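Local coordinates for yersinopine synthase (Yersinia pestis, PDB 6C4M), which catalyses the NADPH-dependent reductive condensation of pyruvate with an aminobutanoate-histidine intermediate, the last step in making the metallophore yersinopine, at residues 318-321 and 322-325; 337-340 and 341-345; 390-393 and 394-398; 456-459 and 460-464. All blocks are in the same frame, centred on the assembly; numbering follows the deposited sequence.

Interaction 1 (318-321 and 322-325); sequences EINL and LRFL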
# COMPACT_ATOMS: atom_id res chain seq x y z
N GLU A 318 -7.24 -16.24 23.42
CA GLU A 318 -6.51 -15.38 22.50
C GLU A 318 -7.32 -14.13 22.21
O GLU A 318 -8.54 -14.11 22.34
CB GLU A 318 -6.18 -16.11 21.19
CG GLU A 318 -7.36 -16.41 20.26
CD GLU A 318 -8.21 -17.59 20.72
OE1 GLU A 318 -8.10 -18.01 21.89
OE2 GLU A 318 -9.00 -18.09 19.91
N ILE A 319 -6.62 -13.07 21.82
CA ILE A 319 -7.27 -11.84 21.36
C ILE A 319 -7.70 -11.98 19.90
O ILE A 319 -7.30 -12.93 19.22
CB ILE A 319 -6.34 -10.63 21.53
CG1 ILE A 319 -5.23 -10.62 20.48
CG2 ILE A 319 -5.75 -10.61 22.94
CD1 ILE A 319 -4.34 -9.39 20.54
N ASN A 320 -8.55 -11.06 19.44
CA ASN A 320 -8.79 -10.79 18.03
C ASN A 320 -7.78 -9.74 17.59
O ASN A 320 -7.93 -8.54 17.88
CB ASN A 320 -10.22 -10.29 17.83
CG ASN A 320 -10.53 -9.94 16.36
OD1 ASN A 320 -9.63 -9.67 15.57
ND2 ASN A 320 -11.82 -9.90 16.01
N LEU A 321 -6.72 -10.18 16.90
CA LEU A 321 -5.62 -9.28 16.57
C LEU A 321 -6.09 -8.07 15.77
O LEU A 321 -5.76 -6.93 16.08
CB LEU A 321 -4.53 -10.03 15.82
CG LEU A 321 -3.38 -9.15 15.32
CD1 LEU A 321 -2.66 -8.44 16.46
CD2 LEU A 321 -2.42 -10.00 14.50
N LEU A 322 -6.88 -8.31 14.72
CA LEU A 322 -7.24 -7.20 13.84
C LEU A 322 -8.18 -6.22 14.55
O LEU A 322 -8.00 -4.99 14.47
CB LEU A 322 -7.84 -7.76 12.53
CG LEU A 322 -8.16 -6.71 11.47
CD1 LEU A 322 -6.93 -5.85 11.09
CD2 LEU A 322 -8.82 -7.32 10.22
N ARG A 323 -9.16 -6.73 15.32
CA ARG A 323 -10.00 -5.84 16.13
C ARG A 323 -9.16 -5.03 17.11
O ARG A 323 -9.39 -3.82 17.27
CB ARG A 323 -11.07 -6.64 16.90
CG ARG A 323 -12.10 -5.76 17.71
CD ARG A 323 -12.62 -6.45 18.99
NE ARG A 323 -11.46 -6.74 19.82
CZ ARG A 323 -10.78 -5.82 20.50
NH1 ARG A 323 -11.17 -4.54 20.52
NH2 ARG A 323 -9.70 -6.20 21.17
N PHE A 324 -8.21 -5.67 17.78
CA PHE A 324 -7.32 -4.97 18.72
C PHE A 324 -6.54 -3.87 18.01
O PHE A 324 -6.50 -2.73 18.47
CB PHE A 324 -6.37 -5.98 19.37
CG PHE A 324 -5.31 -5.37 20.26
CD1 PHE A 324 -5.66 -4.75 21.47
CD2 PHE A 324 -3.97 -5.45 19.92
CE1 PHE A 324 -4.68 -4.20 22.30
CE2 PHE A 324 -2.98 -4.91 20.75
CZ PHE A 324 -3.34 -4.29 21.94
N LEU A 325 -5.89 -4.21 16.89
CA LEU A 325 -5.12 -3.20 16.16
C LEU A 325 -5.99 -2.04 15.73
O LEU A 325 -5.60 -0.87 15.86
CB LEU A 325 -4.47 -3.81 14.93
CG LEU A 325 -3.46 -4.92 15.15
CD1 LEU A 325 -3.04 -5.55 13.80
CD2 LEU A 325 -2.24 -4.39 15.89
O HOH W 1 -9.63 -9.02 21.08

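Interaction 2 (337-340 and 341-345); sequences VSRR and WIDEF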
# COMPACT_ATOMS: atom_id res chain seq x y z
N VAL A 337 -10.36 -1.70 5.39
CA VAL A 337 -10.57 -2.89 6.22
C VAL A 337 -12.01 -2.91 6.69
O VAL A 337 -12.40 -2.13 7.57
CB VAL A 337 -9.60 -2.93 7.41
CG1 VAL A 337 -9.89 -4.15 8.27
CG2 VAL A 337 -8.15 -2.93 6.91
N SER A 338 -12.79 -3.87 6.20
CA SER A 338 -14.21 -3.88 6.48
C SER A 338 -14.47 -4.24 7.95
O SER A 338 -13.64 -4.84 8.64
CB SER A 338 -14.92 -4.87 5.56
OG SER A 338 -14.47 -6.17 5.88
N ARG A 339 -15.67 -3.88 8.43
CA ARG A 339 -16.06 -4.33 9.76
C ARG A 339 -16.20 -5.84 9.77
O ARG A 339 -15.93 -6.49 10.78
CB ARG A 339 -17.38 -3.69 10.23
CG ARG A 339 -17.33 -2.20 10.47
CD ARG A 339 -16.19 -1.81 11.38
NE ARG A 339 -16.17 -2.60 12.62
CZ ARG A 339 -15.33 -2.36 13.62
NH1 ARG A 339 -14.49 -1.34 13.57
NH2 ARG A 339 -15.35 -3.15 14.68
N ARG A 340 -16.63 -6.43 8.66
CA ARG A 340 -16.65 -7.88 8.59
C ARG A 340 -15.26 -8.47 8.82
O ARG A 340 -15.11 -9.47 9.53
CB ARG A 340 -17.19 -8.34 7.24
CG ARG A 340 -17.46 -9.85 7.17
CD ARG A 340 -17.43 -10.36 5.73
NE ARG A 340 -16.65 -11.60 5.65
CZ ARG A 340 -15.57 -11.80 4.91
NH1 ARG A 340 -15.09 -10.86 4.09
NH2 ARG A 340 -14.97 -12.98 4.96
N TRP A 341 -14.23 -7.88 8.21
CA TRP A 341 -12.88 -8.43 8.38
C TRP A 341 -12.44 -8.35 9.85
O TRP A 341 -11.82 -9.27 10.39
CB TRP A 341 -11.89 -7.70 7.45
CG TRP A 341 -11.65 -8.38 6.09
CD1 TRP A 341 -12.16 -9.58 5.66
CD2 TRP A 341 -10.84 -7.89 5.01
NE1 TRP A 341 -11.71 -9.87 4.40
CE2 TRP A 341 -10.89 -8.85 3.98
CE3 TRP A 341 -10.06 -6.75 4.83
CZ2 TRP A 341 -10.21 -8.68 2.78
CZ3 TRP A 341 -9.38 -6.59 3.67
CH2 TRP A 341 -9.44 -7.55 2.64
N ILE A 342 -12.80 -7.26 10.51
CA ILE A 342 -12.43 -7.05 11.91
C ILE A 342 -13.15 -8.05 12.81
O ILE A 342 -12.53 -8.75 13.62
CB ILE A 342 -12.73 -5.60 12.29
CG1 ILE A 342 -11.69 -4.70 11.63
CG2 ILE A 342 -12.77 -5.41 13.84
CD1 ILE A 342 -12.09 -3.23 11.54
N ASP A 343 -14.48 -8.14 12.67
CA ASP A 343 -15.27 -8.94 13.60
C ASP A 343 -15.01 -10.42 13.41
O ASP A 343 -15.10 -11.19 14.36
CB ASP A 343 -16.79 -8.71 13.42
CG ASP A 343 -17.21 -7.28 13.68
OD1 ASP A 343 -16.50 -6.59 14.43
OD2 ASP A 343 -18.26 -6.87 13.11
N GLU A 344 -14.76 -10.85 12.18
CA GLU A 344 -14.65 -12.26 11.89
C GLU A 344 -13.21 -12.72 11.76
O GLU A 344 -12.97 -13.90 11.51
CB GLU A 344 -15.45 -12.59 10.61
CG GLU A 344 -16.93 -12.15 10.67
CD GLU A 344 -17.76 -12.59 9.45
OE1 GLU A 344 -17.20 -13.10 8.45
OE2 GLU A 344 -19.01 -12.40 9.49
N PHE A 345 -12.24 -11.81 11.94
CA PHE A 345 -10.83 -12.12 11.71
C PHE A 345 -10.41 -13.48 12.22
O PHE A 345 -9.76 -14.22 11.47
CB PHE A 345 -9.91 -11.05 12.33
CG PHE A 345 -8.44 -11.31 12.09
CD1 PHE A 345 -7.85 -11.00 10.87
CD2 PHE A 345 -7.66 -11.86 13.08
CE1 PHE A 345 -6.50 -11.22 10.66
CE2 PHE A 345 -6.33 -12.10 12.88
CZ PHE A 345 -5.75 -11.78 11.66
O HOH W 2 -18.66 -4.11 13.50

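Interaction 3 (390-393 and 394-398); sequences YQDA and NALWH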
# COMPACT_ATOMS: atom_id res chain seq x y z
N TYR A 390 25.15 0.03 16.85
CA TYR A 390 25.89 1.24 17.15
C TYR A 390 26.94 0.90 18.20
O TYR A 390 26.82 -0.08 18.93
CB TYR A 390 24.96 2.35 17.65
CG TYR A 390 24.30 2.05 18.97
CD1 TYR A 390 24.93 2.37 20.18
CD2 TYR A 390 23.05 1.43 19.03
CE1 TYR A 390 24.33 2.10 21.41
CE2 TYR A 390 22.44 1.15 20.27
CZ TYR A 390 23.09 1.50 21.46
OH TYR A 390 22.52 1.23 22.69
N GLN A 391 27.97 1.75 18.27
CA GLN A 391 29.01 1.61 19.28
C GLN A 391 28.78 2.56 20.46
O GLN A 391 28.29 3.68 20.29
CB GLN A 391 30.38 1.86 18.67
CG GLN A 391 30.90 0.69 17.90
CD GLN A 391 32.17 0.99 17.16
OE1 GLN A 391 32.21 1.83 16.26
NE2 GLN A 391 33.24 0.31 17.54
N ASP A 392 29.14 2.10 21.66
CA ASP A 392 29.01 2.95 22.84
C ASP A 392 30.33 3.69 23.08
O ASP A 392 31.24 3.67 22.24
CB ASP A 392 28.53 2.14 24.05
CG ASP A 392 29.51 1.06 24.49
OD1 ASP A 392 30.71 1.10 24.12
OD2 ASP A 392 29.06 0.17 25.24
N ALA A 393 30.44 4.39 24.22
CA ALA A 393 31.62 5.21 24.49
C ALA A 393 32.89 4.39 24.57
O ALA A 393 33.98 4.90 24.28
CB ALA A 393 31.43 5.99 25.79
N ASN A 394 32.78 3.13 24.97
CA ASN A 394 33.92 2.22 24.97
C ASN A 394 34.10 1.48 23.66
O ASN A 394 34.82 0.48 23.61
CB ASN A 394 33.78 1.23 26.13
CG ASN A 394 33.87 1.91 27.48
OD1 ASN A 394 34.96 2.17 27.99
ND2 ASN A 394 32.71 2.20 28.08
N ALA A 395 33.45 1.93 22.59
CA ALA A 395 33.59 1.34 21.25
C ALA A 395 33.00 -0.07 21.15
O ALA A 395 33.34 -0.82 20.23
CB ALA A 395 35.06 1.31 20.82
N LEU A 396 32.12 -0.44 22.08
CA LEU A 396 31.48 -1.74 22.05
C LEU A 396 30.17 -1.64 21.29
O LEU A 396 29.40 -0.68 21.46
CB LEU A 396 31.21 -2.25 23.47
CG LEU A 396 32.43 -2.68 24.29
CD1 LEU A 396 31.96 -3.09 25.70
CD2 LEU A 396 33.19 -3.80 23.61
N TRP A 397 29.90 -2.67 20.49
CA TRP A 397 28.70 -2.67 19.65
C TRP A 397 27.47 -3.08 20.44
O TRP A 397 27.51 -4.02 21.24
CB TRP A 397 28.89 -3.62 18.47
CG TRP A 397 29.85 -3.12 17.46
CD1 TRP A 397 31.16 -3.48 17.32
CD2 TRP A 397 29.58 -2.15 16.44
NE1 TRP A 397 31.71 -2.79 16.27
CE2 TRP A 397 30.77 -1.97 15.71
CE3 TRP A 397 28.43 -1.43 16.06
CZ2 TRP A 397 30.86 -1.10 14.62
CZ3 TRP A 397 28.53 -0.55 15.00
CH2 TRP A 397 29.74 -0.40 14.28
N HIS A 398 26.37 -2.37 20.19
CA HIS A 398 25.06 -2.63 20.78
C HIS A 398 24.01 -2.85 19.69
O HIS A 398 24.12 -2.34 18.57
CB HIS A 398 24.54 -1.46 21.63
CG HIS A 398 25.24 -1.28 22.94
ND1 HIS A 398 24.59 -1.47 24.15
CD2 HIS A 398 26.49 -0.88 23.23
CE1 HIS A 398 25.44 -1.22 25.13
NE2 HIS A 398 26.60 -0.86 24.60

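Interaction 4 (456-459 and 460-464); sequences GDDC and DRQAA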
# COMPACT_ATOMS: atom_id res chain seq x y z
N GLY A 456 24.51 -12.83 25.44
CA GLY A 456 23.76 -13.67 26.35
C GLY A 456 22.61 -12.87 26.90
O GLY A 456 22.51 -11.66 26.69
N ASP A 457 21.75 -13.58 27.63
CA ASP A 457 20.58 -12.99 28.26
C ASP A 457 20.14 -13.93 29.36
O ASP A 457 20.63 -15.06 29.47
CB ASP A 457 19.46 -12.79 27.23
CG ASP A 457 19.03 -14.09 26.59
OD1 ASP A 457 18.63 -15.03 27.30
OD2 ASP A 457 19.08 -14.17 25.35
N ASP A 458 19.17 -13.49 30.15
CA ASP A 458 18.60 -14.33 31.21
C ASP A 458 17.15 -14.70 30.91
O ASP A 458 16.32 -14.77 31.82
CB ASP A 458 18.72 -13.68 32.60
CG ASP A 458 18.46 -12.19 32.61
OD1 ASP A 458 17.46 -11.73 32.02
OD2 ASP A 458 19.26 -11.47 33.27
N CYS A 459 16.85 -14.96 29.63
CA CYS A 459 15.52 -15.43 29.25
C CYS A 459 15.26 -16.83 29.77
O CYS A 459 14.11 -17.16 30.11
CB CYS A 459 15.36 -15.41 27.71
SG CYS A 459 15.56 -13.77 27.02
N ASP A 460 16.29 -17.67 29.86
CA ASP A 460 16.10 -19.03 30.36
C ASP A 460 15.59 -19.02 31.80
O ASP A 460 14.61 -19.70 32.13
CB ASP A 460 17.41 -19.84 30.23
CG ASP A 460 18.65 -19.09 30.73
OD1 ASP A 460 18.53 -18.05 31.42
OD2 ASP A 460 19.79 -19.57 30.46
N ARG A 461 16.23 -18.25 32.67
CA ARG A 461 15.80 -18.24 34.06
C ARG A 461 14.38 -17.69 34.17
O ARG A 461 13.56 -18.18 34.96
CB ARG A 461 16.80 -17.43 34.89
CG ARG A 461 16.47 -17.34 36.38
CD ARG A 461 16.58 -18.69 37.12
NE ARG A 461 15.97 -18.58 38.45
CZ ARG A 461 15.39 -19.58 39.10
NH1 ARG A 461 15.34 -20.80 38.56
NH2 ARG A 461 14.86 -19.36 40.31
N GLN A 462 14.05 -16.69 33.35
CA GLN A 462 12.72 -16.09 33.42
C GLN A 462 11.64 -17.10 33.01
O GLN A 462 10.60 -17.23 33.69
CB GLN A 462 12.67 -14.86 32.52
CG GLN A 462 13.48 -13.73 33.08
CD GLN A 462 13.32 -12.44 32.31
OE1 GLN A 462 12.22 -11.89 32.17
NE2 GLN A 462 14.44 -11.93 31.81
N ALA A 463 11.86 -17.79 31.89
CA ALA A 463 10.88 -18.79 31.45
C ALA A 463 10.66 -19.83 32.53
O ALA A 463 9.53 -20.26 32.78
CB ALA A 463 11.32 -19.46 30.14
N ALA A 464 11.74 -20.24 33.20
CA ALA A 464 11.62 -21.20 34.29
C ALA A 464 10.79 -20.63 35.44
O ALA A 464 9.92 -21.30 36.00
CB ALA A 464 13.01 -21.62 34.77

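Interaction 1 (318-321 and 322-325)
Asn320 and Arg323 meet at the start of helix 321-329, where Asn320 is the N-cap. Its OD1 accepts the backbone N of Arg323 at 3.0 Å in an almost straight bond (N-H...O 174°), although the donor stands well above the amide plane. With chi1 at 178°, CG lies opposite the backbone N and the amide folds back over the first turn, its CG 3.4 Å from CB of Arg323. The other end of this amide is fixed as well, because ND2 donates to the backbone O of Ile342.

The tight side is apolar. CD1 of Leu321 presses on CG of Leu325 at 3.8 Å, one turn further on, alongside the backbone hydrogen bond from Leu325 N to Leu321 O (2.8 Å). The tip of Ile319, CD1, reaches CD2 of Phe324 at 4.0 Å and approaches that ring obliquely, a hydrophobic staple across the N-cap.

The looser side is polar and partly exposed. Here a water accepts from the backbone N of Asn320 and from NH2 of Arg323, 2.8 Å from each, and lies in the guanidinium plane. The same NH2 forms a salt bridge with Asp328, so the bent arginine closes back on its own helix.

Helix 255-264 receives Ile319 and Leu321 on Tyr258 and Phe324 on Ile255, while helix 350-364 packs on Leu322 and Leu325 and helix 294-313 touches Leu321 through Ala304.

Interaction 2 (337-340 and 341-345)
Backbone bonds of the i to i+4 pattern build the short helix 339-344: Ile342 N to Ser338 O, Asp343 N to Arg339 O and Glu344 N to Arg340 O. Ser338 is its N-cap, OG accepting Trp341 N at 2.9 Å; OG stands between the backbone N and the carbonyl carbon (chi1 65°), which turns it to that N-H. Val337, just ahead of the cap, sets CG1 3.9 Å from CG1 of Ile342, the two side chains crossing at about a right angle, a hydrophobic staple across the N-cap.

On the exposed side, Arg339 curls over Ile342, whose CD1 sits 3.6 Å above one face of the guanidinium plane, toward its rim. NH2 of Arg339 forms a salt bridge with Asp327 and a long one with OD1 of Asp343 (3.6 Å); a water joins NE to OD2 of Asp343. Trp341 is buried, its ring edge-to-face with Tyr355 and in contact with Pro294 of the second subunit. Glu352 accepts from NE1 of Trp341 and forms a salt bridge with NH2 of Arg340, tying this helix to helix 350-364. The guanidinium of Arg340 stands nearly perpendicular to the carboxylate of Glu344 (86°), and its NE donates to OE1 of Glu344 at 3.2 Å, in a salt bridge that reaches the oxygen from above the carboxylate plane.

Interaction 3 (390-393 and 394-398)
The Asp392 carboxylate holds the imidazole of His398 and two backbone N-H groups of the turn, one weakly. OD2 accepts from NE2 of His398 at 2.7 Å, in the imidazole plane but with the nitrogen above the carboxylate plane. OD1 takes Leu396 N at 2.9 Å and, weakly, Asn394 N. CG of Asp392 stands between its backbone N and carbonyl carbon (chi1 64°), which points the carboxylate over the turn.

These bonds brace a 3:5 beta hairpin: Tyr390 and His398 form a hydrogen-bonded antiparallel pair, Gln391 and Trp397 a non-hydrogen-bonded one, and a type I turn from Asp392 to Ala395 ends in a G1 bulge at left-handed Ala395, with Asp392 N donating to Leu396 O at 2.8 Å. On one face, CB of His398 lies over the Tyr390 ring, 3.6 Å from its centroid, a CH-pi contact. The two rings are nearly parallel but slid apart.

On the other face, CG of Gln391 sits 3.4 Å above the centre of the six-membered ring of Trp397, its amide stacked at 4° to the indole, and NE2 donates to Ala395 O at 2.9 Å. Phe441 meets Trp397 edge-to-face. The side chain of His398 lies about 7 Å from the bound NADP.

Interaction 4 (456-459 and 460-464)
Gln462 reaches back one helical turn to Asp458, the N-cap residue of helix 459-471. Its NE2 lies 3.0 Å from OD1 of Asp458 and 3.4 Å from the backbone O of the same residue, both weak hydrogen bonds. The glutamine chain runs extended beyond CG, which carries the amide alongside the first turn; amide and carboxylate planes stand 56° apart. Gln462 N also donates weakly to Asp458 O, so that one carbonyl serves both the backbone and the side chain of the same glutamine. The straighter link in this turn is Ala463 N to Cys459 O, at 2.9 Å and 170°.

Although Asp458 holds the N-cap position, its side chain makes no capping bond. Just before it, Asp457 closes an Asx turn: OD1 accepts Cys459 N at 2.9 Å, approached on the anti side of the carboxylate and 32° out of its plane. OD1 of Asp460 instead accepts from Arg461 N, the very next residue, in a bent bond.

Further out, OD2 of Asp457 forms a salt bridge with Arg411 of helix 401-419, which anchors the turn. Cys459 packs on Arg411 and Thr412 of that helix and Ala463 on Leu415, while Tyr118 of helix 117-121 touches Asp458, Arg461 and Gln462.

Three aspartates thus gather at the amino end of this helix, OD1 of Asp457 and OD1 of Asp460 lying 5.1 Å apart. Their mutual repulsion would probably be offset in part by the partial positive charge of the helix end and, at Asp457, by Arg411, while Gln462 offers Asp458 a neutral donor.

Overall arrangement
Following the chain from the N terminus, the four contacts come in series, none nested in or crossing another. Interaction 1 turns the loop after helix 294-313 into helix 321-329, and interaction 2 opens the next helix, 339-344. These two touch, their centres about 10 Å apart, through Asn320 on Ile342 and Leu322 on Trp341; helix 350-364 packs against both. Interaction 3 closes the hairpin between strands 390-391 and 397-398 on the opposite side of the chain's centre from interactions 1 and 2, near NADP. Interaction 4 leads the loop after helix 425-445 into helix 459-471, its nearest atoms about 10 Å from interaction 3, and faces helix 401-419.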